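Local coordinates for LAR_0958 cell surface adhesin (Lactobacillus reuteri, PDB 4NG0), which is a surface-exposed adhesin of the bacterial cell that probably binds mucus through repeats such as this one, which has a ubiquitin-like beta-grasp fold, at residues Val3-Asp9 with Thr24-Ser28; Ala18-Pro22 with Thr39-Trp45; Asp55-Leu61 with Tyr87-Pro93. One frame throughout, in Å; residues are numbered along the deposited sequence.

Contact 1: residues Val3-Asp9 with Thr24-Ser28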
loop_
_atom_site.group_PDB
_atom_site.type_symbol
_atom_site.label_atom_id
_atom_site.label_comp_id
_atom_site.label_asym_id
_atom_site.label_seq_id
_atom_site.Cartn_x
_atom_site.Cartn_y
_atom_site.Cartn_z
ATOM N N VAL A 3 8.847 -11.925 -4.855
ATOM C CA VAL A 3 8.112 -10.690 -5.092
ATOM C C VAL A 3 7.881 -9.951 -3.790
ATOM O O VAL A 3 7.286 -10.485 -2.853
ATOM C CB VAL A 3 6.751 -10.977 -5.758
ATOM C CG1 VAL A 3 5.951 -9.689 -5.925
ATOM C CG2 VAL A 3 6.961 -11.662 -7.112
ATOM N N THR A 4 8.364 -8.716 -3.732
ATOM C CA THR A 4 8.199 -7.909 -2.532
ATOM C C THR A 4 7.749 -6.501 -2.882
ATOM O O THR A 4 7.984 -6.018 -3.987
ATOM C CB THR A 4 9.494 -7.845 -1.707
ATOM O OG1 THR A 4 10.537 -7.316 -2.519
ATOM C CG2 THR A 4 9.906 -9.235 -1.232
ATOM N N TYR A 5 7.088 -5.852 -1.931
ATOM C CA TYR A 5 6.714 -4.447 -2.083
ATOM C C TYR A 5 7.217 -3.637 -0.897
ATOM O O TYR A 5 7.385 -4.156 0.211
ATOM C CB TYR A 5 5.192 -4.278 -2.272
ATOM C CG TYR A 5 4.316 -4.741 -1.121
ATOM C CD1 TYR A 5 3.843 -6.048 -1.066
ATOM C CD2 TYR A 5 3.945 -3.860 -0.102
ATOM C CE1 TYR A 5 3.033 -6.474 -0.026
ATOM C CE2 TYR A 5 3.137 -4.276 0.942
ATOM C CZ TYR A 5 2.688 -5.584 0.979
ATOM O OH TYR A 5 1.885 -5.984 2.029
ATOM N N SER A 6 7.462 -2.359 -1.153
ATOM C CA SER A 6 7.891 -1.428 -0.131
ATOM C C SER A 6 7.344 -0.060 -0.498
ATOM O O SER A 6 6.653 0.091 -1.495
ATOM C CB SER A 6 9.419 -1.376 -0.062
ATOM O OG SER A 6 9.954 -0.888 -1.282
ATOM N N GLY A 7 7.642 0.935 0.324
ATOM C CA GLY A 7 7.276 2.295 -0.005
ATOM C C GLY A 7 6.756 3.069 1.184
ATOM O O GLY A 7 6.550 2.517 2.272
ATOM N N SER A 8 6.559 4.364 0.964
ATOM C CA SER A 8 6.124 5.253 2.025
ATOM C C SER A 8 5.570 6.531 1.444
ATOM O O SER A 8 5.825 6.866 0.291
ATOM C CB SER A 8 7.278 5.572 2.974
ATOM O OG SER A 8 8.331 6.222 2.278
ATOM N N ASP A 9 4.796 7.235 2.262
ATOM C CA ASP A 9 4.170 8.495 1.878
ATOM C C ASP A 9 3.759 9.186 3.164
ATOM O O ASP A 9 3.807 8.597 4.249
ATOM C CB ASP A 9 2.951 8.216 0.996
ATOM C CG ASP A 9 2.477 9.427 0.207
ATOM O OD1 ASP A 9 3.123 10.496 0.235
ATOM O OD2 ASP A 9 1.431 9.287 -0.467
ATOM N N THR A 24 2.755 4.849 -5.346
ATOM C CA THR A 24 3.926 5.075 -4.503
ATOM C C THR A 24 4.497 3.761 -3.975
ATOM O O THR A 24 5.578 3.742 -3.379
ATOM C CB THR A 24 3.617 5.982 -3.296
ATOM O OG1 THR A 24 2.622 5.359 -2.468
ATOM C CG2 THR A 24 3.149 7.369 -3.750
ATOM N N VAL A 25 3.768 2.663 -4.169
ATOM C CA VAL A 25 4.262 1.350 -3.751
ATOM C C VAL A 25 5.314 0.885 -4.754
ATOM O O VAL A 25 5.100 0.957 -5.965
ATOM C CB VAL A 25 3.124 0.309 -3.654
ATOM C CG1 VAL A 25 3.660 -1.051 -3.251
ATOM C CG2 VAL A 25 2.062 0.764 -2.665
ATOM N N GLN A 26 6.464 0.453 -4.244
ATOM C CA GLN A 26 7.576 0.056 -5.090
ATOM C C GLN A 26 7.717 -1.451 -5.057
ATOM O O GLN A 26 7.773 -2.068 -3.992
ATOM C CB GLN A 26 8.868 0.713 -4.594
ATOM C CG GLN A 26 8.795 2.232 -4.495
ATOM C CD GLN A 26 8.468 2.877 -5.824
ATOM O OE1 GLN A 26 9.044 2.525 -6.852
ATOM N NE2 GLN A 26 7.518 3.809 -5.816
ATOM N N TRP A 27 7.793 -2.039 -6.235
ATOM C CA TRP A 27 7.794 -3.486 -6.369
ATOM C C TRP A 27 9.135 -3.990 -6.855
ATOM O O TRP A 27 9.811 -3.333 -7.651
ATOM C CB TRP A 27 6.699 -3.900 -7.353
ATOM C CG TRP A 27 5.320 -3.673 -6.815
ATOM C CD1 TRP A 27 4.567 -2.533 -6.917
ATOM C CD2 TRP A 27 4.539 -4.606 -6.064
ATOM N NE1 TRP A 27 3.354 -2.717 -6.291
ATOM C CE2 TRP A 27 3.316 -3.980 -5.756
ATOM C CE3 TRP A 27 4.748 -5.926 -5.637
ATOM C CZ2 TRP A 27 2.311 -4.621 -5.030
ATOM C CZ3 TRP A 27 3.744 -6.565 -4.919
ATOM C CH2 TRP A 27 2.544 -5.910 -4.624
ATOM N N SER A 28 9.519 -5.169 -6.388
ATOM C CA SER A 28 10.818 -5.732 -6.731
ATOM C C SER A 28 10.763 -7.257 -6.722
ATOM O O SER A 28 9.844 -7.846 -6.149
ATOM C CB SER A 28 11.864 -5.224 -5.733
ATOM O OG SER A 28 13.162 -5.699 -6.041
HETATM O O HOH W 1 10.353 -2.886 -3.220
HETATM O O HOH W 2 7.550 5.042 -1.904
#

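Contact 2: residues Ala18-Pro22 with Thr39-Trp45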
loop_
_atom_site.group_PDB
_atom_site.type_symbol
_atom_site.label_atom_id
_atom_site.label_comp_id
_atom_site.label_asym_id
_atom_site.label_seq_id
_atom_site.Cartn_x
_atom_site.Cartn_y
_atom_site.Cartn_z
ATOM N N ALA A 18 -6.492 10.281 5.205
ATOM C CA ALA A 18 -5.378 10.123 4.273
ATOM C C ALA A 18 -5.799 9.430 2.986
ATOM O O ALA A 18 -6.623 8.518 3.004
ATOM C CB ALA A 18 -4.258 9.331 4.933
ATOM N N ASN A 19 -5.193 9.844 1.882
ATOM C CA ASN A 19 -5.427 9.223 0.588
ATOM C C ASN A 19 -4.218 8.398 0.180
ATOM O O ASN A 19 -3.215 8.946 -0.289
ATOM C CB ASN A 19 -5.671 10.293 -0.477
ATOM C CG ASN A 19 -6.973 11.054 -0.272
ATOM O OD1 ASN A 19 -8.004 10.472 0.065
ATOM N ND2 ASN A 19 -6.931 12.361 -0.500
ATOM N N PHE A 20 -4.320 7.086 0.359
ATOM C CA PHE A 20 -3.266 6.174 -0.055
ATOM C C PHE A 20 -3.169 6.146 -1.570
ATOM O O PHE A 20 -4.183 6.022 -2.262
ATOM C CB PHE A 20 -3.565 4.774 0.479
ATOM C CG PHE A 20 -2.753 3.690 -0.168
ATOM C CD1 PHE A 20 -1.411 3.538 0.147
ATOM C CD2 PHE A 20 -3.334 2.804 -1.068
ATOM C CE1 PHE A 20 -0.640 2.534 -0.441
ATOM C CE2 PHE A 20 -2.570 1.781 -1.659
ATOM C CZ PHE A 20 -1.224 1.649 -1.346
ATOM N N GLU A 21 -1.945 6.248 -2.081
ATOM C CA GLU A 21 -1.697 6.238 -3.523
ATOM C C GLU A 21 -0.906 4.990 -3.918
ATOM O O GLU A 21 0.272 4.878 -3.609
ATOM C CB GLU A 21 -0.911 7.484 -3.926
ATOM C CG GLU A 21 -1.609 8.813 -3.640
ATOM C CD GLU A 21 -2.782 9.087 -4.572
ATOM O OE1 GLU A 21 -2.936 8.362 -5.581
ATOM O OE2 GLU A 21 -3.555 10.028 -4.289
ATOM N N PRO A 22 -1.549 4.039 -4.610
ATOM C CA PRO A 22 -0.877 2.775 -4.925
ATOM C C PRO A 22 0.345 2.936 -5.837
ATOM O O PRO A 22 1.216 2.067 -5.832
ATOM C CB PRO A 22 -1.979 1.954 -5.617
ATOM C CG PRO A 22 -2.967 2.963 -6.094
ATOM C CD PRO A 22 -2.946 4.055 -5.072
ATOM N N THR A 39 -5.125 -1.058 -7.397
ATOM C CA THR A 39 -5.810 0.161 -6.974
ATOM C C THR A 39 -5.743 0.296 -5.462
ATOM O O THR A 39 -5.219 -0.579 -4.771
ATOM C CB THR A 39 -7.293 0.129 -7.369
ATOM O OG1 THR A 39 -7.977 -0.838 -6.563
ATOM C CG2 THR A 39 -7.447 -0.231 -8.842
ATOM N N SER A 40 -6.289 1.387 -4.933
ATOM C CA SER A 40 -6.297 1.587 -3.490
ATOM C C SER A 40 -7.070 0.486 -2.769
ATOM O O SER A 40 -6.761 0.152 -1.623
ATOM C CB SER A 40 -6.858 2.966 -3.128
ATOM O OG SER A 40 -8.179 3.120 -3.615
ATOM N N ALA A 41 -8.070 -0.083 -3.441
ATOM C CA ALA A 41 -8.883 -1.149 -2.853
ATOM C C ALA A 41 -8.079 -2.423 -2.596
ATOM O O ALA A 41 -8.528 -3.325 -1.884
ATOM C CB ALA A 41 -10.080 -1.453 -3.744
ATOM N N ASP A 42 -6.885 -2.491 -3.175
ATOM C CA ASP A 42 -6.081 -3.699 -3.083
ATOM C C ASP A 42 -5.185 -3.724 -1.848
ATOM O O ASP A 42 -4.475 -4.699 -1.611
ATOM C CB ASP A 42 -5.257 -3.872 -4.358
ATOM C CG ASP A 42 -6.112 -4.240 -5.552
ATOM O OD1 ASP A 42 -7.064 -5.027 -5.375
ATOM O OD2 ASP A 42 -5.831 -3.745 -6.661
ATOM N N PHE A 43 -5.231 -2.644 -1.068
ATOM C CA PHE A 43 -4.442 -2.531 0.151
ATOM C C PHE A 43 -5.370 -2.154 1.289
ATOM O O PHE A 43 -6.330 -1.414 1.091
ATOM C CB PHE A 43 -3.352 -1.457 0.008
ATOM C CG PHE A 43 -2.315 -1.763 -1.043
ATOM C CD1 PHE A 43 -2.583 -1.555 -2.389
ATOM C CD2 PHE A 43 -1.067 -2.240 -0.674
ATOM C CE1 PHE A 43 -1.620 -1.832 -3.363
ATOM C CE2 PHE A 43 -0.099 -2.516 -1.641
ATOM C CZ PHE A 43 -0.385 -2.320 -2.973
ATOM N N THR A 44 -5.073 -2.675 2.466
ATOM C CA THR A 44 -5.868 -2.379 3.656
ATOM C C THR A 44 -5.044 -1.613 4.682
ATOM O O THR A 44 -3.910 -1.981 4.978
ATOM C CB THR A 44 -6.399 -3.678 4.271
ATOM O OG1 THR A 44 -7.310 -4.274 3.344
ATOM C CG2 THR A 44 -7.139 -3.424 5.586
ATOM N N TRP A 45 -5.616 -0.535 5.210
ATOM C CA TRP A 45 -5.014 0.180 6.322
ATOM C C TRP A 45 -5.016 -0.677 7.577
ATOM O O TRP A 45 -6.059 -1.231 7.949
ATOM C CB TRP A 45 -5.828 1.435 6.616
ATOM C CG TRP A 45 -5.663 2.543 5.618
ATOM C CD1 TRP A 45 -6.435 2.789 4.523
ATOM C CD2 TRP A 45 -4.676 3.584 5.660
ATOM N NE1 TRP A 45 -5.978 3.910 3.860
ATOM C CE2 TRP A 45 -4.911 4.426 4.554
ATOM C CE3 TRP A 45 -3.622 3.886 6.533
ATOM C CZ2 TRP A 45 -4.117 5.552 4.285
ATOM C CZ3 TRP A 45 -2.836 5.003 6.272
ATOM C CH2 TRP A 45 -3.088 5.823 5.159
HETATM O O HOH W 3 -6.705 6.040 1.752
#

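Contact 3: residues Asp55-Leu61 with Tyr87-Pro93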
loop_
_atom_site.group_PDB
_atom_site.type_symbol
_atom_site.label_atom_id
_atom_site.label_comp_id
_atom_site.label_asym_id
_atom_site.label_seq_id
_atom_site.Cartn_x
_atom_site.Cartn_y
_atom_site.Cartn_z
ATOM N N ASP A 55 -6.079 11.266 12.208
ATOM C CA ASP A 55 -5.180 11.788 13.246
ATOM C C ASP A 55 -3.707 11.612 12.897
ATOM O O ASP A 55 -3.323 10.651 12.220
ATOM C CB ASP A 55 -5.447 11.077 14.571
ATOM C CG ASP A 55 -6.787 11.446 15.176
ATOM O OD1 ASP A 55 -7.291 12.558 14.913
ATOM O OD2 ASP A 55 -7.320 10.598 15.923
ATOM N N ALA A 56 -2.892 12.543 13.387
ATOM C CA ALA A 56 -1.446 12.422 13.267
ATOM C C ALA A 56 -0.999 11.110 13.871
ATOM O O ALA A 56 -1.492 10.687 14.914
ATOM C CB ALA A 56 -0.751 13.583 13.953
ATOM N N GLY A 57 -0.062 10.457 13.197
ATOM C CA GLY A 57 0.393 9.155 13.622
ATOM C C GLY A 57 1.170 8.472 12.525
ATOM O O GLY A 57 1.256 8.975 11.395
ATOM N N LYS A 58 1.744 7.323 12.869
ATOM C CA LYS A 58 2.475 6.492 11.923
ATOM C C LYS A 58 1.668 5.225 11.694
ATOM O O LYS A 58 1.329 4.520 12.652
ATOM C CB LYS A 58 3.866 6.144 12.474
ATOM C CG LYS A 58 4.778 5.425 11.478
ATOM C CD LYS A 58 6.123 5.097 12.128
ATOM C CE LYS A 58 6.971 4.194 11.251
ATOM N NZ LYS A 58 8.207 3.743 11.951
ATOM N N TYR A 59 1.356 4.948 10.430
ATOM C CA TYR A 59 0.466 3.850 10.063
ATOM C C TYR A 59 1.106 2.953 9.020
ATOM O O TYR A 59 2.069 3.347 8.357
ATOM C CB TYR A 59 -0.830 4.425 9.468
ATOM C CG TYR A 59 -1.525 5.406 10.377
ATOM C CD1 TYR A 59 -1.328 6.780 10.252
ATOM C CD2 TYR A 59 -2.367 4.955 11.372
ATOM C CE1 TYR A 59 -1.963 7.673 11.096
ATOM C CE2 TYR A 59 -3.017 5.844 12.233
ATOM C CZ TYR A 59 -2.813 7.199 12.080
ATOM O OH TYR A 59 -3.455 8.095 12.919
ATOM N N THR A 60 0.559 1.754 8.844
ATOM C CA THR A 60 0.966 0.904 7.731
ATOM C C THR A 60 -0.228 0.423 6.929
ATOM O O THR A 60 -1.364 0.457 7.400
ATOM C CB THR A 60 1.786 -0.327 8.185
ATOM O OG1 THR A 60 0.972 -1.185 8.990
ATOM C CG2 THR A 60 3.002 0.100 8.977
ATOM N N LEU A 61 0.038 -0.002 5.700
ATOM C CA LEU A 61 -0.945 -0.687 4.879
ATOM C C LEU A 61 -0.337 -1.987 4.399
ATOM O O LEU A 61 0.883 -2.091 4.273
ATOM C CB LEU A 61 -1.334 0.136 3.654
ATOM C CG LEU A 61 -2.117 1.417 3.926
ATOM C CD1 LEU A 61 -1.177 2.627 3.935
ATOM C CD2 LEU A 61 -3.222 1.582 2.891
ATOM N N TYR A 87 4.660 -1.220 4.060
ATOM C CA TYR A 87 4.386 0.109 3.530
ATOM C C TYR A 87 3.998 1.023 4.678
ATOM O O TYR A 87 3.127 0.683 5.464
ATOM C CB TYR A 87 3.265 0.075 2.480
ATOM C CG TYR A 87 3.034 1.428 1.848
ATOM C CD1 TYR A 87 2.244 2.389 2.475
ATOM C CD2 TYR A 87 3.631 1.757 0.640
ATOM C CE1 TYR A 87 2.056 3.630 1.913
ATOM C CE2 TYR A 87 3.446 2.996 0.064
ATOM C CZ TYR A 87 2.658 3.932 0.711
ATOM O OH TYR A 87 2.463 5.169 0.145
ATOM N N THR A 88 4.646 2.176 4.774
ATOM C CA THR A 88 4.405 3.082 5.894
ATOM C C THR A 88 3.864 4.444 5.458
ATOM O O THR A 88 4.442 5.111 4.595
ATOM C CB THR A 88 5.695 3.296 6.714
ATOM O OG1 THR A 88 6.160 2.026 7.192
ATOM C CG2 THR A 88 5.427 4.206 7.914
ATOM N N TYR A 89 2.760 4.861 6.070
ATOM C CA TYR A 89 2.143 6.151 5.771
ATOM C C TYR A 89 2.097 6.955 7.056
ATOM O O TYR A 89 1.545 6.490 8.062
ATOM C CB TYR A 89 0.712 5.975 5.227
ATOM C CG TYR A 89 0.165 7.255 4.609
ATOM C CD1 TYR A 89 -0.207 8.339 5.418
ATOM C CD2 TYR A 89 0.054 7.400 3.230
ATOM C CE1 TYR A 89 -0.673 9.506 4.879
ATOM C CE2 TYR A 89 -0.421 8.584 2.678
ATOM C CZ TYR A 89 -0.779 9.632 3.511
ATOM O OH TYR A 89 -1.251 10.815 2.978
ATOM N N THR A 90 2.680 8.154 7.031
ATOM C CA THR A 90 2.692 9.013 8.210
ATOM C C THR A 90 1.820 10.250 8.030
ATOM O O THR A 90 1.894 10.937 7.012
ATOM C CB THR A 90 4.133 9.465 8.523
ATOM O OG1 THR A 90 4.949 8.304 8.721
ATOM C CG2 THR A 90 4.189 10.336 9.771
ATOM N N ILE A 91 0.992 10.541 9.032
ATOM C CA ILE A 91 0.316 11.829 9.072
ATOM C C ILE A 91 1.068 12.662 10.111
ATOM O O ILE A 91 1.126 12.307 11.280
ATOM C CB ILE A 91 -1.166 11.687 9.457
ATOM C CG1 ILE A 91 -1.910 10.844 8.423
ATOM C CG2 ILE A 91 -1.817 13.057 9.567
ATOM C CD1 ILE A 91 -3.389 10.607 8.779
ATOM N N ASN A 92 1.685 13.748 9.666
ATOM C CA ASN A 92 2.445 14.604 10.563
ATOM C C ASN A 92 1.546 15.649 11.213
ATOM O O ASN A 92 0.587 16.103 10.592
ATOM C CB ASN A 92 3.581 15.276 9.790
ATOM C CG ASN A 92 4.652 14.291 9.365
ATOM O OD1 ASN A 92 5.228 13.604 10.205
ATOM N ND2 ASN A 92 4.893 14.193 8.068
ATOM N N PRO A 93 1.840 16.047 12.458
ATOM C CA PRO A 93 1.014 17.088 13.085
ATOM C C PRO A 93 1.121 18.403 12.320
ATOM O O PRO A 93 2.138 18.668 11.670
ATOM C CB PRO A 93 1.624 17.243 14.484
ATOM C CG PRO A 93 2.402 15.975 14.728
ATOM C CD PRO A 93 2.877 15.528 13.369
HETATM O O HOH W 4 2.868 -2.901 5.899
#

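Contact 1: residues Val3-Asp9 with Thr24-Ser28
This is an antiparallel strand pairing at one margin of the beta-grasp sheet, where 26-28, an outermost strand, runs against the first strand, 3-12. The axes of segments 3-6 and 26-28 approach to 4.8 Å with their directions at 158°. Four backbone bonds fix the register: Thr-4 N to Ser-28 O and Ser-28 N to Thr-4 O, both 3.0 Å, then Ser-6 N to Gln-26 O at 2.9 Å and Gln-26 N to Ser-6 O at 2.8 Å. Between these hydrogen-bonded pairs lies the non-hydrogen-bonded pair Tyr-5/Trp-27, CA atoms 4.5 Å apart. Its side chains share the inner face: Tyr-5 CB sits 3.6 Å from the centroid of the Trp-27 six-membered ring and 5° off its normal, a CH-pi contact, while Val-25 CG1 reaches Tyr-5 CB at 3.7 Å. The Tyr-5 hydroxyl bonds onward to the backbone of Leu-63. Thr-4, Ser-6, Gln-26 and Ser-28 occupy the other face, where water 1 joins Ser-6 OG and Gln-26 O, 2.8 Å from each. Past Ser-6 the direct bonds give way to water 2, spanning Ser-8 N (3.1 Å) and Thr-24 O (2.8 Å). A beta carbon on Gly-7 would clash with Thr-24 O and, at phi 139°, jam against Ser-6 O. The chemistry is thus two-sided: aromatic and aliphatic groups pack inward, whereas the opposite, polar face is suited to solvent.

Contact 2: residues Ala18-Pro22 with Thr39-Trp45
Phe-20 places its ring against Phe-43, with CZ over one face of the Phe-43 ring, and CE2 comes within 3.4 Å of Phe-43 CD1. The centroids are 4.9 Å apart and the planes meet at 53°, an oblique aromatic pair in the hydrophobic core of the beta-grasp fold. Here the irregular segment 18-22, part of the loop between strands 3-12 and 26-28, packs on Thr-39 and Ser-40, at the start of the 3-10 turn 40-42, and on Phe-43 and Trp-45 of the strand that follows. No direct hydrogen bond links the two segments, so packing carries the contact. Alternation is plain in the loop: Ala-18, Phe-20 and Pro-22 direct their CA-to-CB bonds toward the partner, whereas Asn-19 and Glu-21 direct theirs away. Ala-18 CB meets Trp-45 CH2 at 3.7 Å, Phe-20 CB lies 3.9 Å from Trp-45 CZ2, and Pro-22 CG rests 3.9 Å from Ser-40 N. Tyr-87 and Tyr-89 of strand 83-92 extend the cluster through edge-to-face pairs with Phe-20 and Trp-45 respectively. The turn is held from within, since Thr-39 N donates to Asp-42 OD2 at 2.9 Å and Asp-42 N to Thr-39 O at 3.0 Å. One polar bridge remains: water 3 donates to Ala-18 O (2.8 Å) and accepts from Phe-20 N (3.0 Å) and from the indole nitrogen, Trp-45 NE1 (3.1 Å).

Contact 3: residues Asp55-Leu61 with Tyr87-Pro93
Strands 57-63 and 83-92, neighbours in the beta-grasp sheet, pair antiparallel here; the axes of segments 57-61 and 88-92 come within 4.6 Å at 153°. Five direct backbone bonds, with one water, serve the amides and carbonyls that the two strands turn to each other. Gly-57 N donates to Ile-91 O at 2.9 Å and Ile-91 N to Gly-57 O at 2.8 Å; Tyr-59 N to Tyr-89 O and Tyr-89 N to Tyr-59 O are both 2.8 Å. The fifth, Leu-61 N to Tyr-87 O, is longer at 3.2 Å. Its return bond is replaced by water 4, which donates to Leu-61 O at 2.7 Å and accepts from Tyr-87 N at 3.1 Å, so the ladder opens at this end. The intervening Thr-88 and Thr-90 turn their backbone polar groups to strand 3-12, bonding with Gly-7, Asp-9 and Lys-11. Thr-60 meets Asn-46 through both backbone and OG1, and the Tyr-87 hydroxyl pairs with Thr-24 OG1. Tyr-59 OH donates to Asp-55 O at 2.7 Å, folding the ring back along its own segment above Gly-57, where a beta carbon would clash with that hydroxyl. On this face Tyr-59 CE1 touches Ile-91 CD1 at 4.0 Å, and Leu-61 CD1 packs 3.7 Å from Tyr-87 CD1; Trp-45 covers both Tyr-59 and Leu-61. Across the other face, Lys-58 CE lies 3.7 Å from Thr-88 CG2. A nearly complete hydrogen-bond ladder therefore separates an aromatic, aliphatic face from one lined by Lys-58 and threonines.

All three contacts belong to one mixed sheet and the core packed on it. Contacts 1 and 3 are strand pairings whose centres lie about 16 Å apart, joined where strands 3-12 and 83-92 run side by side, with Asp-9 O and Thr-90 N 3.0 Å apart; a second link, Thr-24 OG1 to Tyr-87 OH at 2.6 Å, comes from the other segment of contact 1. Contact 2, with its centre about 12 Å from that of contact 1 and 13 Å from that of contact 3, touches both through core side chains: Val-25 CG2 reaches Phe-20 CZ at 3.6 Å, and Trp-45 CH2 reaches Tyr-89 CG at 3.6 Å. Along the chain, contacts 1 and 2 interleave, whereas contact 3 opens after both have closed.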